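Local coordinates for DYNE8 (Micromonospora chersina, PDB 4AMM), which is the acyltransferase domain of an iterative enediyne polyketide synthase and probably loads the acyl units from which the polyketide chain is built, at residues 311-316 / 337-342; 153-158 / 348-353; 95-100 / 386-391; 199-204 / 287-292. All coordinates share one frame; numbering follows the deposited sequence. Where two conformers were deposited one is given.

Contact 1 of 4, residues 311-316 / 337-342; sequences GAWWAD and LGLLDA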
loop_
_atom_site.group_PDB
_atom_site.type_symbol
_atom_site.label_atom_id
_atom_site.label_comp_id
_atom_site.label_asym_id
_atom_site.label_seq_id
_atom_site.Cartn_x
_atom_site.Cartn_y
_atom_site.Cartn_z
ATOM N N GLY A 311 3.401 12.287 -11.548
ATOM C CA GLY A 311 2.126 11.765 -12.001
ATOM C C GLY A 311 2.197 11.097 -13.380
ATOM O O GLY A 311 1.168 11.056 -14.113
ATOM N N ALA A 312 3.378 10.614 -13.695
ATOM C CA ALA A 312 3.672 9.969 -15.005
ATOM C C ALA A 312 4.570 8.849 -14.742
ATOM O O ALA A 312 5.178 8.627 -13.705
ATOM C CB ALA A 312 4.355 10.984 -15.954
ATOM N N TRP A 313 4.655 7.959 -15.728
ATOM C CA TRP A 313 5.639 6.934 -15.632
ATOM C C TRP A 313 7.069 7.457 -15.546
ATOM O O TRP A 313 7.445 8.469 -16.241
ATOM C CB TRP A 313 5.536 5.933 -16.858
ATOM C CG TRP A 313 4.328 5.144 -16.875
ATOM C CD1 TRP A 313 3.265 5.330 -17.699
ATOM C CD2 TRP A 313 3.956 4.088 -15.972
ATOM N NE1 TRP A 313 2.268 4.445 -17.400
ATOM C CE2 TRP A 313 2.679 3.657 -16.366
ATOM C CE3 TRP A 313 4.624 3.424 -14.916
ATOM C CZ2 TRP A 313 2.028 2.610 -15.730
ATOM C CZ3 TRP A 313 3.990 2.402 -14.285
ATOM C CH2 TRP A 313 2.664 2.011 -14.690
ATOM N N TRP A 314 7.906 6.784 -14.776
ATOM C CA TRP A 314 9.295 7.169 -14.709
ATOM C C TRP A 314 9.902 6.825 -16.078
ATOM O O TRP A 314 9.763 5.738 -16.587
ATOM C CB TRP A 314 9.938 6.355 -13.597
ATOM C CG TRP A 314 11.174 6.900 -13.174
ATOM C CD1 TRP A 314 12.353 6.804 -13.897
ATOM C CD2 TRP A 314 11.509 7.658 -11.955
ATOM N NE1 TRP A 314 13.363 7.431 -13.222
ATOM C CE2 TRP A 314 12.886 8.005 -12.081
ATOM C CE3 TRP A 314 10.826 8.097 -10.807
ATOM C CZ2 TRP A 314 13.566 8.684 -11.118
ATOM C CZ3 TRP A 314 11.500 8.805 -9.878
ATOM C CH2 TRP A 314 12.870 9.144 -10.030
ATOM N N ALA A 315 10.566 7.810 -16.664
ATOM C CA ALA A 315 11.241 7.518 -17.947
ATOM C C ALA A 315 12.754 7.746 -17.706
ATOM O O ALA A 315 13.388 6.952 -17.020
ATOM C CB ALA A 315 10.644 8.379 -19.041
ATOM N N ASP A 316 13.291 8.850 -18.216
ATOM C CA ASP A 316 14.735 9.122 -18.260
ATOM C C ASP A 316 15.197 10.012 -17.120
ATOM O O ASP A 316 16.321 10.514 -17.121
ATOM C CB ASP A 316 15.030 9.869 -19.581
ATOM C CG ASP A 316 15.117 8.947 -20.798
ATOM O OD1 ASP A 316 15.378 7.723 -20.642
ATOM O OD2 ASP A 316 14.932 9.476 -21.933
ATOM N N LEU A 337 -1.940 6.300 -9.408
ATOM C CA LEU A 337 -2.745 5.127 -9.259
ATOM C C LEU A 337 -3.545 4.906 -10.524
ATOM O O LEU A 337 -3.692 3.731 -10.944
ATOM C CB LEU A 337 -3.676 5.261 -8.016
ATOM C CG LEU A 337 -4.586 4.093 -7.734
ATOM C CD1 LEU A 337 -3.825 2.872 -7.330
ATOM C CD2 LEU A 337 -5.654 4.524 -6.641
ATOM N N GLY A 338 -4.003 5.948 -11.136
ATOM C CA GLY A 338 -4.776 5.839 -12.381
ATOM C C GLY A 338 -3.869 5.292 -13.473
ATOM O O GLY A 338 -4.412 4.575 -14.385
ATOM N N LEU A 339 -2.571 5.532 -13.447
ATOM C CA LEU A 339 -1.675 5.011 -14.502
ATOM C C LEU A 339 -1.488 3.544 -14.330
ATOM O O LEU A 339 -1.275 2.811 -15.338
ATOM C CB LEU A 339 -0.296 5.676 -14.403
ATOM C CG LEU A 339 -0.219 7.085 -14.931
ATOM C CD1 LEU A 339 1.211 7.533 -14.611
ATOM C CD2 LEU A 339 -0.443 7.150 -16.456
ATOM N N LEU A 340 -1.437 3.041 -13.107
ATOM C CA LEU A 340 -1.093 1.660 -12.850
ATOM C C LEU A 340 -2.308 0.824 -13.174
ATOM O O LEU A 340 -3.285 0.840 -12.472
ATOM C CB LEU A 340 -0.566 1.570 -11.369
ATOM C CG LEU A 340 -0.019 0.291 -10.790
ATOM C CD1 LEU A 340 1.100 -0.378 -11.648
ATOM C CD2 LEU A 340 0.432 0.550 -9.325
ATOM N N ASP A 341 -2.292 0.118 -14.298
ATOM C CA ASP A 341 -3.439 -0.679 -14.772
ATOM C C ASP A 341 -3.311 -2.072 -14.169
ATOM O O ASP A 341 -2.429 -2.843 -14.552
ATOM C CB ASP A 341 -3.401 -0.684 -16.289
ATOM C CG ASP A 341 -4.384 -1.755 -16.923
ATOM O OD1 ASP A 341 -5.381 -2.188 -16.262
ATOM O OD2 ASP A 341 -4.111 -2.171 -18.090
ATOM N N ALA A 342 -4.107 -2.344 -13.140
ATOM C CA ALA A 342 -3.912 -3.564 -12.409
ATOM C C ALA A 342 -5.239 -3.965 -11.841
ATOM O O ALA A 342 -5.966 -3.137 -11.276
ATOM C CB ALA A 342 -2.896 -3.384 -11.242
HETATM O O HOH W 1 -0.969 3.272 -17.914
#
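Trp313 and Leu339 make a surface contact in which a loop lays an indole beside the end of a helix. CD1 of Leu339 stands over the five-membered ring, 4.3 Å from its centroid and 9° off the ring normal, a CH-pi contact. Leu339 CB lies above the same face but out toward the rim, 4.1 Å from Trp313 CZ2. The leucine and the indole point in opposite senses as they pass. The benzo edge of the indole comes up to the Leu339 carbonyl, with Trp313 CZ2 in close contact 3.3 Å from Leu339 O. The same CD1 of Leu339 also packs on the loop backbone, 3.5 Å from Ala312 CA.

The loop 311-316 follows strand 305-306, an outermost strand of the parallel sheet, while helix 333-339 leads toward strand 344-347 of the same sheet; the contact thus joins two connections of this alpha/beta core. At Leu340 the chain leaves helical geometry, and CD1 of this residue meets the indole at its edge, 4.2 Å from Trp313 CH2. The end of the helix is also bound by Arg363, which hydrogen-bonds the carbonyls of Leu337 and Leu340.

A water near the indole plane donates to Leu339 O at 2.6 Å and accepts a weak bond from Trp313 NE1 at 3.5 Å. An alanine in place of Trp313 would probably leave Leu339 without the face it packs on and the water without its weak donor. Trp313 also touches Pro304.

Contact 2 of 4, residues 153-158 / 348-353; sequences ADSLAG and VGPGRM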
loop_
_atom_site.group_PDB
_atom_site.type_symbol
_atom_site.label_atom_id
_atom_site.label_comp_id
_atom_site.label_asym_id
_atom_site.label_seq_id
_atom_site.Cartn_x
_atom_site.Cartn_y
_atom_site.Cartn_z
ATOM N N ALA A 153 12.777 0.285 5.998
ATOM C CA ALA A 153 13.328 -1.058 6.348
ATOM C C ALA A 153 12.224 -2.102 6.220
ATOM O O ALA A 153 12.488 -3.217 5.666
ATOM C CB ALA A 153 13.913 -1.021 7.752
ATOM N N ASP A 154 11.013 -1.838 6.658
ATOM C CA ASP A 154 9.910 -2.827 6.529
ATOM C C ASP A 154 9.584 -3.009 5.062
ATOM O O ASP A 154 9.295 -4.132 4.620
ATOM C CB ASP A 154 8.662 -2.457 7.337
ATOM C CG ASP A 154 8.859 -2.640 8.835
ATOM O OD1 ASP A 154 9.632 -3.533 9.272
ATOM O OD2 ASP A 154 8.180 -1.891 9.582
ATOM N N SER A 155 9.520 -1.948 4.263
ATOM C CA SER A 155 9.278 -2.097 2.789
ATOM C C SER A 155 10.341 -2.959 2.156
ATOM O O SER A 155 10.038 -3.762 1.217
ATOM C CB SER A 155 9.119 -0.746 2.115
ATOM O OG SER A 155 7.950 -0.134 2.690
ATOM N N LEU A 156 11.592 -2.756 2.532
ATOM C CA LEU A 156 12.680 -3.550 1.894
ATOM C C LEU A 156 12.529 -5.008 2.322
ATOM O O LEU A 156 12.820 -5.900 1.518
ATOM C CB LEU A 156 14.053 -3.011 2.378
ATOM C CG LEU A 156 14.340 -1.662 1.787
ATOM C CD1 LEU A 156 15.577 -1.047 2.521
ATOM C CD2 LEU A 156 14.635 -1.667 0.252
ATOM N N ALA A 157 12.067 -5.293 3.529
ATOM C CA ALA A 157 11.758 -6.687 3.949
ATOM C C ALA A 157 10.622 -7.202 3.114
ATOM O O ALA A 157 10.673 -8.380 2.649
ATOM C CB ALA A 157 11.401 -6.731 5.406
ATOM N N GLY A 158 9.592 -6.409 2.824
ATOM C CA GLY A 158 8.562 -6.890 1.872
ATOM C C GLY A 158 9.110 -7.134 0.491
ATOM O O GLY A 158 8.619 -8.100 -0.114
ATOM N N VAL A 348 3.210 -3.161 -0.127
ATOM C CA VAL A 348 4.492 -3.791 0.343
ATOM C C VAL A 348 5.199 -2.902 1.381
ATOM O O VAL A 348 6.013 -2.034 1.069
ATOM C CB VAL A 348 5.397 -3.938 -0.893
ATOM C CG1 VAL A 348 6.703 -4.750 -0.589
ATOM C CG2 VAL A 348 4.680 -4.672 -2.034
ATOM N N GLY A 349 4.829 -3.076 2.636
ATOM C CA GLY A 349 5.334 -2.111 3.610
ATOM C C GLY A 349 4.472 -2.374 4.773
ATOM O O GLY A 349 3.585 -3.279 4.803
ATOM N N PRO A 350 4.772 -1.618 5.835
ATOM C CA PRO A 350 4.058 -1.770 7.075
ATOM C C PRO A 350 2.731 -1.036 6.991
ATOM O O PRO A 350 2.644 0.001 6.350
ATOM C CB PRO A 350 5.005 -1.062 8.079
ATOM C CG PRO A 350 5.788 -0.099 7.320
ATOM C CD PRO A 350 5.808 -0.564 5.852
ATOM N N GLY A 351 1.750 -1.608 7.678
ATOM C CA GLY A 351 0.409 -1.061 7.805
ATOM C C GLY A 351 -0.392 -1.246 6.521
ATOM O O GLY A 351 0.011 -1.987 5.625
ATOM N N ARG A 352 -1.508 -0.563 6.418
ATOM C CA ARG A 352 -2.376 -0.619 5.241
ATOM C C ARG A 352 -2.865 0.734 4.760
ATOM O O ARG A 352 -3.959 0.839 4.177
ATOM C CB ARG A 352 -3.519 -1.661 5.370
ATOM C CG ARG A 352 -4.517 -1.265 6.388
ATOM C CD ARG A 352 -5.690 -2.337 6.428
ATOM N NE ARG A 352 -6.341 -2.405 5.102
ATOM C CZ ARG A 352 -7.279 -1.555 4.672
ATOM N NH1 ARG A 352 -7.760 -0.595 5.484
ATOM N NH2 ARG A 352 -7.777 -1.710 3.435
ATOM N N MET A 353 -2.001 1.742 4.945
ATOM C CA MET A 353 -2.328 3.140 4.525
ATOM C C MET A 353 -2.771 3.201 3.116
ATOM O O MET A 353 -3.800 3.804 2.796
ATOM C CB MET A 353 -1.071 4.041 4.673
ATOM C CG MET A 353 -1.134 5.384 3.929
ATOM S SD MET A 353 0.487 6.274 3.994
ATOM C CE MET A 353 -0.151 7.759 3.286
#
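Ser155 carries OG beside its backbone N and anti to the carbonyl carbon (chi1 -63°), which brings the hydroxyl to the backbone around Gly349; the same setting in Asp154 (chi1 -72°) places its carboxylate carbon. Val348 has CG1 anti to its own N (chi1 -173°), and this methyl packs against the helix backbone 3.6 Å from Gly158 C. The helix has no side chain at that point, and a CB on Gly158 would fall only 2.7 Å from Val348 CG1. Gly349 answers in kind: its CA lies 3.4 Å from Ser155 OG, and a CB on it would clash with that oxygen at 2.8 Å.

The buried hydroxyl of Ser155 is 3.2 Å from Val348 O, but its one proton can also reach Ile151 O, a turn back in the helix, and which carbonyl takes it is not settled. The pyrrolidine of Pro350 crosses Asp154 obliquely, its CG 3.7 Å from Asp154 CB and its CB 3.6 Å from Asp154 OD2, while Pro350 CD lies 3.8 Å from Ser155 OG. An alanine at Pro350 would probably open a gap beside Asp154 CB and Ser155 OG and leave the loop freer to turn.

Pro104 touches both Ser155 and Pro350. Ser155 lies near, without touching, the probable nucleophile elbow around Ser176. This Gly-Pro-Gly loop, packed on a helix, is consistent with the alpha/beta core of acyltransferase domains of the malonyl-CoA:ACP transacylase type.

Contact 3 of 4, residues 95-100 / 386-391; sequences GPLRVG and FAAGAV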
loop_
_atom_site.group_PDB
_atom_site.type_symbol
_atom_site.label_atom_id
_atom_site.label_comp_id
_atom_site.label_asym_id
_atom_site.label_seq_id
_atom_site.Cartn_x
_atom_site.Cartn_y
_atom_site.Cartn_z
ATOM N N GLY A 95 -6.778 -16.641 -15.123
ATOM C CA GLY A 95 -5.694 -15.608 -14.897
ATOM C C GLY A 95 -4.508 -15.969 -15.773
ATOM O O GLY A 95 -4.590 -16.965 -16.610
ATOM N N PRO A 96 -3.386 -15.330 -15.568
ATOM C CA PRO A 96 -3.078 -14.390 -14.482
ATOM C C PRO A 96 -3.740 -13.080 -14.683
ATOM O O PRO A 96 -4.190 -12.737 -15.805
ATOM C CB PRO A 96 -1.579 -14.261 -14.552
ATOM C CG PRO A 96 -1.263 -14.515 -16.055
ATOM C CD PRO A 96 -2.175 -15.677 -16.337
ATOM N N LEU A 97 -3.958 -12.367 -13.569
ATOM C CA LEU A 97 -4.393 -10.995 -13.596
ATOM C C LEU A 97 -3.183 -10.060 -13.531
ATOM O O LEU A 97 -2.067 -10.510 -13.366
ATOM C CB LEU A 97 -5.255 -10.720 -12.352
ATOM C CG LEU A 97 -6.358 -11.700 -12.188
ATOM C CD1 LEU A 97 -7.269 -11.214 -11.109
ATOM C CD2 LEU A 97 -7.213 -11.786 -13.395
ATOM N N ARG A 98 -3.401 -8.784 -13.725
ATOM C CA ARG A 98 -2.334 -7.778 -13.622
ATOM C C ARG A 98 -2.266 -7.303 -12.165
ATOM O O ARG A 98 -3.299 -6.855 -11.633
ATOM C CB ARG A 98 -2.673 -6.576 -14.470
ATOM C CG ARG A 98 -2.513 -6.935 -15.960
ATOM C CD ARG A 98 -2.930 -5.744 -16.881
ATOM N NE ARG A 98 -2.015 -4.650 -16.738
ATOM C CZ ARG A 98 -0.864 -4.527 -17.393
ATOM N NH1 ARG A 98 -0.481 -5.472 -18.267
ATOM N NH2 ARG A 98 -0.067 -3.489 -17.210
ATOM N N VAL A 99 -1.071 -7.420 -11.557
ATOM C CA VAL A 99 -0.889 -7.019 -10.131
ATOM C C VAL A 99 0.034 -5.897 -10.092
ATOM O O VAL A 99 1.124 -5.919 -10.663
ATOM C CB VAL A 99 -0.342 -8.216 -9.298
ATOM C CG1 VAL A 99 -0.098 -7.741 -7.856
ATOM C CG2 VAL A 99 -1.375 -9.349 -9.260
ATOM N N GLY A 100 -0.335 -4.830 -9.306
ATOM C CA GLY A 100 0.558 -3.681 -9.108
ATOM C C GLY A 100 0.989 -3.620 -7.667
ATOM O O GLY A 100 0.249 -4.094 -6.813
ATOM N N PHE A 386 -0.864 -15.239 -5.092
ATOM C CA PHE A 386 -0.981 -16.592 -5.659
ATOM C C PHE A 386 -2.192 -16.682 -6.535
ATOM O O PHE A 386 -2.125 -17.126 -7.692
ATOM C CB PHE A 386 -0.986 -17.660 -4.539
ATOM C CG PHE A 386 -1.143 -19.067 -5.066
ATOM C CD1 PHE A 386 0.014 -19.757 -5.462
ATOM C CD2 PHE A 386 -2.378 -19.632 -5.212
ATOM C CE1 PHE A 386 -0.111 -21.048 -5.993
ATOM C CE2 PHE A 386 -2.522 -20.898 -5.759
ATOM C CZ PHE A 386 -1.349 -21.640 -6.124
ATOM N N ALA A 387 -3.376 -16.267 -6.091
ATOM C CA ALA A 387 -4.599 -16.451 -6.872
ATOM C C ALA A 387 -4.492 -15.650 -8.137
ATOM O O ALA A 387 -4.984 -16.114 -9.192
ATOM C CB ALA A 387 -5.826 -16.074 -6.052
ATOM N N ALA A 388 -3.920 -14.462 -8.118
ATOM C CA ALA A 388 -3.806 -13.605 -9.286
ATOM C C ALA A 388 -2.722 -14.085 -10.236
ATOM O O ALA A 388 -2.577 -13.516 -11.330
ATOM C CB ALA A 388 -3.540 -12.141 -8.859
ATOM N N GLY A 389 -1.960 -15.129 -9.850
ATOM C CA GLY A 389 -0.958 -15.679 -10.754
ATOM C C GLY A 389 0.297 -14.871 -10.762
ATOM O O GLY A 389 1.140 -15.148 -11.659
ATOM N N ALA A 390 0.533 -13.972 -9.806
ATOM C CA ALA A 390 1.809 -13.224 -9.782
ATOM C C ALA A 390 2.933 -14.037 -9.103
ATOM O O ALA A 390 4.088 -13.675 -9.289
ATOM C CB ALA A 390 1.638 -11.878 -9.095
ATOM N N VAL A 391 2.605 -15.075 -8.337
ATOM C CA VAL A 391 3.571 -15.984 -7.748
ATOM C C VAL A 391 3.091 -17.390 -8.003
ATOM O O VAL A 391 1.850 -17.616 -8.077
ATOM C CB VAL A 391 3.867 -15.752 -6.230
ATOM C CG1 VAL A 391 4.359 -14.331 -5.988
ATOM C CG2 VAL A 391 2.617 -16.043 -5.366
HETATM O O HOH W 2 0.020 -11.776 -12.167
#
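Leu97 and Ala388 are joined by the direct hydrogen bond of this contact, from Leu97 N to Ala388 O at 2.9 Å. Its N-H...O angle is 149°, and the donor is tilted 22° from the carbonyl plane. A water lies 2.7 Å from Leu97 O and 3.2 Å from Ala388 O, bridging the same two residues, though its protons are shared among more acceptors than they can serve. Arg53 hydrogen-bonds the carbonyls of Phe386 and Val391 and makes a cation-pi contact with Phe386.

Backbone shape makes this close approach possible. Gly389, with positive phi, is the first residue to leave helical geometry, in a Schellman motif with two bonds back into the last turn, one of them from its N to Phe386 O. A CB on Gly389 would lie about 2.8 Å from Pro96 CB. On the other side Pro96 follows a cis peptide bond, and its CA sits 3.3 Å from Ala388 O.

In the fold, this is where the chain leaves the small antiparallel sheet and enters strand 99-103, the middle strand of the parallel sheet, with the end of the C-terminal helix 376-387 packed against the passage.

Among the apolar contacts, Val99 has CG2 anti to the carbonyl carbon and beside N, where it meets both alanines, 3.6 Å from Ala388 CB and 3.9 Å from Ala390 CB. Leu97 CB rests against Ala388 CB, while its side chain also touches Leu83 and Val92 of the antiparallel sheet.

Contact 4 of 4, residues 199-204 / 287-292; sequences RARGEA and EALRRA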
loop_
_atom_site.group_PDB
_atom_site.type_symbol
_atom_site.label_atom_id
_atom_site.label_comp_id
_atom_site.label_asym_id
_atom_site.label_seq_id
_atom_site.Cartn_x
_atom_site.Cartn_y
_atom_site.Cartn_z
ATOM N N ARG A 199 17.226 7.537 5.933
ATOM C CA ARG A 199 17.670 8.109 7.224
ATOM C C ARG A 199 17.997 9.575 6.909
ATOM O O ARG A 199 17.608 10.439 7.687
ATOM C CB ARG A 199 18.953 7.398 7.667
ATOM C CG ARG A 199 18.816 6.034 8.112
ATOM C CD ARG A 199 20.171 5.537 8.809
ATOM N NE ARG A 199 19.976 4.134 9.133
ATOM C CZ ARG A 199 19.128 3.705 10.066
ATOM N NH1 ARG A 199 18.444 4.592 10.809
ATOM N NH2 ARG A 199 18.985 2.390 10.268
ATOM N N ALA A 200 18.668 9.889 5.827
ATOM C CA ALA A 200 19.031 11.283 5.575
ATOM C C ALA A 200 17.766 12.129 5.337
ATOM O O ALA A 200 17.697 13.313 5.755
ATOM C CB ALA A 200 20.017 11.345 4.363
ATOM N N ARG A 201 16.811 11.567 4.643
ATOM C CA ARG A 201 15.595 12.273 4.247
ATOM C C ARG A 201 14.795 12.534 5.511
ATOM O O ARG A 201 14.291 13.655 5.704
ATOM C CB ARG A 201 14.782 11.406 3.289
ATOM C CG ARG A 201 13.514 12.067 2.701
ATOM C CD ARG A 201 12.860 11.069 1.743
ATOM N NE ARG A 201 11.757 11.650 0.948
ATOM C CZ ARG A 201 10.500 11.723 1.385
ATOM N NH1 ARG A 201 10.164 11.388 2.629
ATOM N NH2 ARG A 201 9.560 12.156 0.551
ATOM N N GLY A 202 14.665 11.574 6.408
ATOM C CA GLY A 202 13.933 11.816 7.639
ATOM C C GLY A 202 14.642 12.806 8.517
ATOM O O GLY A 202 13.974 13.700 9.113
ATOM N N GLU A 203 15.963 12.764 8.573
ATOM C CA GLU A 203 16.706 13.802 9.372
ATOM C C GLU A 203 16.441 15.193 8.750
ATOM O O GLU A 203 16.088 16.154 9.488
ATOM C CB GLU A 203 18.180 13.438 9.398
ATOM C CG GLU A 203 19.082 14.499 10.118
ATOM C CD GLU A 203 20.611 14.240 9.967
ATOM O OE1 GLU A 203 21.183 14.487 8.883
ATOM O OE2 GLU A 203 21.236 13.760 10.936
ATOM N N ALA A 204 16.509 15.302 7.419
ATOM C CA ALA A 204 16.351 16.680 6.766
ATOM C C ALA A 204 14.911 17.169 7.038
ATOM O O ALA A 204 14.681 18.327 7.420
ATOM C CB ALA A 204 16.628 16.606 5.273
ATOM N N GLU A 287 17.027 20.935 0.042
ATOM C CA GLU A 287 18.463 21.188 -0.182
ATOM C C GLU A 287 19.374 20.224 0.527
ATOM O O GLU A 287 20.417 19.780 -0.011
ATOM C CB GLU A 287 18.742 22.647 0.222
ATOM C CG GLU A 287 20.228 23.124 -0.065
ATOM C CD GLU A 287 20.531 24.597 0.378
ATOM O OE1 GLU A 287 19.877 25.130 1.309
ATOM O OE2 GLU A 287 21.462 25.212 -0.218
ATOM N N ALA A 288 19.046 19.872 1.750
ATOM C CA ALA A 288 19.838 18.913 2.463
ATOM C C ALA A 288 19.703 17.510 1.811
ATOM O O ALA A 288 20.702 16.750 1.579
ATOM C CB ALA A 288 19.409 18.833 3.971
ATOM N N LEU A 289 18.500 17.130 1.396
ATOM C CA LEU A 289 18.305 15.887 0.691
ATOM C C LEU A 289 19.108 15.877 -0.589
ATOM O O LEU A 289 19.663 14.792 -0.939
ATOM C CB LEU A 289 16.823 15.668 0.424
ATOM C CG LEU A 289 16.499 14.340 -0.189
ATOM C CD1 LEU A 289 16.904 13.190 0.733
ATOM C CD2 LEU A 289 15.071 14.272 -0.567
ATOM N N ARG A 290 19.193 17.018 -1.284
ATOM C CA ARG A 290 20.006 17.002 -2.515
ATOM C C ARG A 290 21.429 16.540 -2.215
ATOM O O ARG A 290 22.029 15.791 -3.022
ATOM C CB ARG A 290 20.048 18.391 -3.102
ATOM C CG ARG A 290 20.833 18.438 -4.446
ATOM C CD ARG A 290 20.847 19.836 -5.038
ATOM N NE ARG A 290 19.587 20.208 -5.686
ATOM C CZ ARG A 290 19.258 19.886 -6.938
ATOM N NH1 ARG A 290 20.098 19.139 -7.666
ATOM N NH2 ARG A 290 18.092 20.272 -7.440
ATOM N N ARG A 291 21.985 16.980 -1.114
ATOM C CA ARG A 291 23.385 16.555 -0.828
ATOM C C ARG A 291 23.484 15.056 -0.667
ATOM O O ARG A 291 24.461 14.425 -1.184
ATOM C CB ARG A 291 23.923 17.235 0.413
ATOM C CG ARG A 291 23.916 18.767 0.268
ATOM C CD ARG A 291 24.746 19.460 1.392
ATOM N NE ARG A 291 24.168 19.198 2.731
ATOM C CZ ARG A 291 23.285 19.970 3.370
ATOM N NH1 ARG A 291 22.815 21.067 2.805
ATOM N NH2 ARG A 291 22.841 19.597 4.575
ATOM N N ALA A 292 22.550 14.462 0.056
ATOM C CA ALA A 292 22.607 13.031 0.321
ATOM C C ALA A 292 22.364 12.268 -0.966
ATOM O O ALA A 292 23.083 11.306 -1.313
ATOM C CB ALA A 292 21.633 12.624 1.411
#
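Ala288 and Ala204 meet methyl to methyl, their CB atoms 3.8 Å apart, at one end of a nearly antiparallel helix pair; the axes of the two short segments run 163° to each other and approach to 9.0 Å. Next in sequence, Leu289 has CG anti to its backbone N (chi1 -174°), and chi2 of 62° then sets CD1, the branch that does the touching, 3.8 Å from Arg201 CB and 3.9 Å from Arg201 CA. The leucine thus lies against the root of the arginine, whose chain runs on extended from CG to NE. Ala292 then repeats the alanine pairing one turn on, its CB 3.6 Å from Ala200 CB.

Leu327 of helix 319-328 touches both Leu289 and Arg201. The Arg201 guanidinium hydrogen-bonds Gln148 OE1 through NH1 and Ser176 OG through NH2. Ser176 is the serine of a probable GxSxG nucleophile elbow, and this arrangement is consistent with the active-site pocket of malonyl-specific acyltransferases, where an arginine near the catalytic serine binds the malonyl carboxylate, a role Arg201 probably shares.

Overall arrangement
From the N terminus, the chain opens contact 3 at 95-100, then contact 2 on helix 144-165. Contact 4 runs from helix 191-206 to 287-292, pairing two helices on the other side of the chain's centre from contact 3, about 37 Å away between centres. In series after it, contact 1 joins a loop after edge strand 305-306 to helix 333-339. Contact 2 then closes, tying the loop after strand 344-347 to helix 144-165 and enclosing contacts 4 and 1. Contact 3 closes last, tying the entry to strand 99-103 to the end of helix 376-387 and enclosing everything; none cross. Contacts 1 and 3 also touch, through a salt bridge from Asp341 OD2 to Arg98 NE at 3.5 Å.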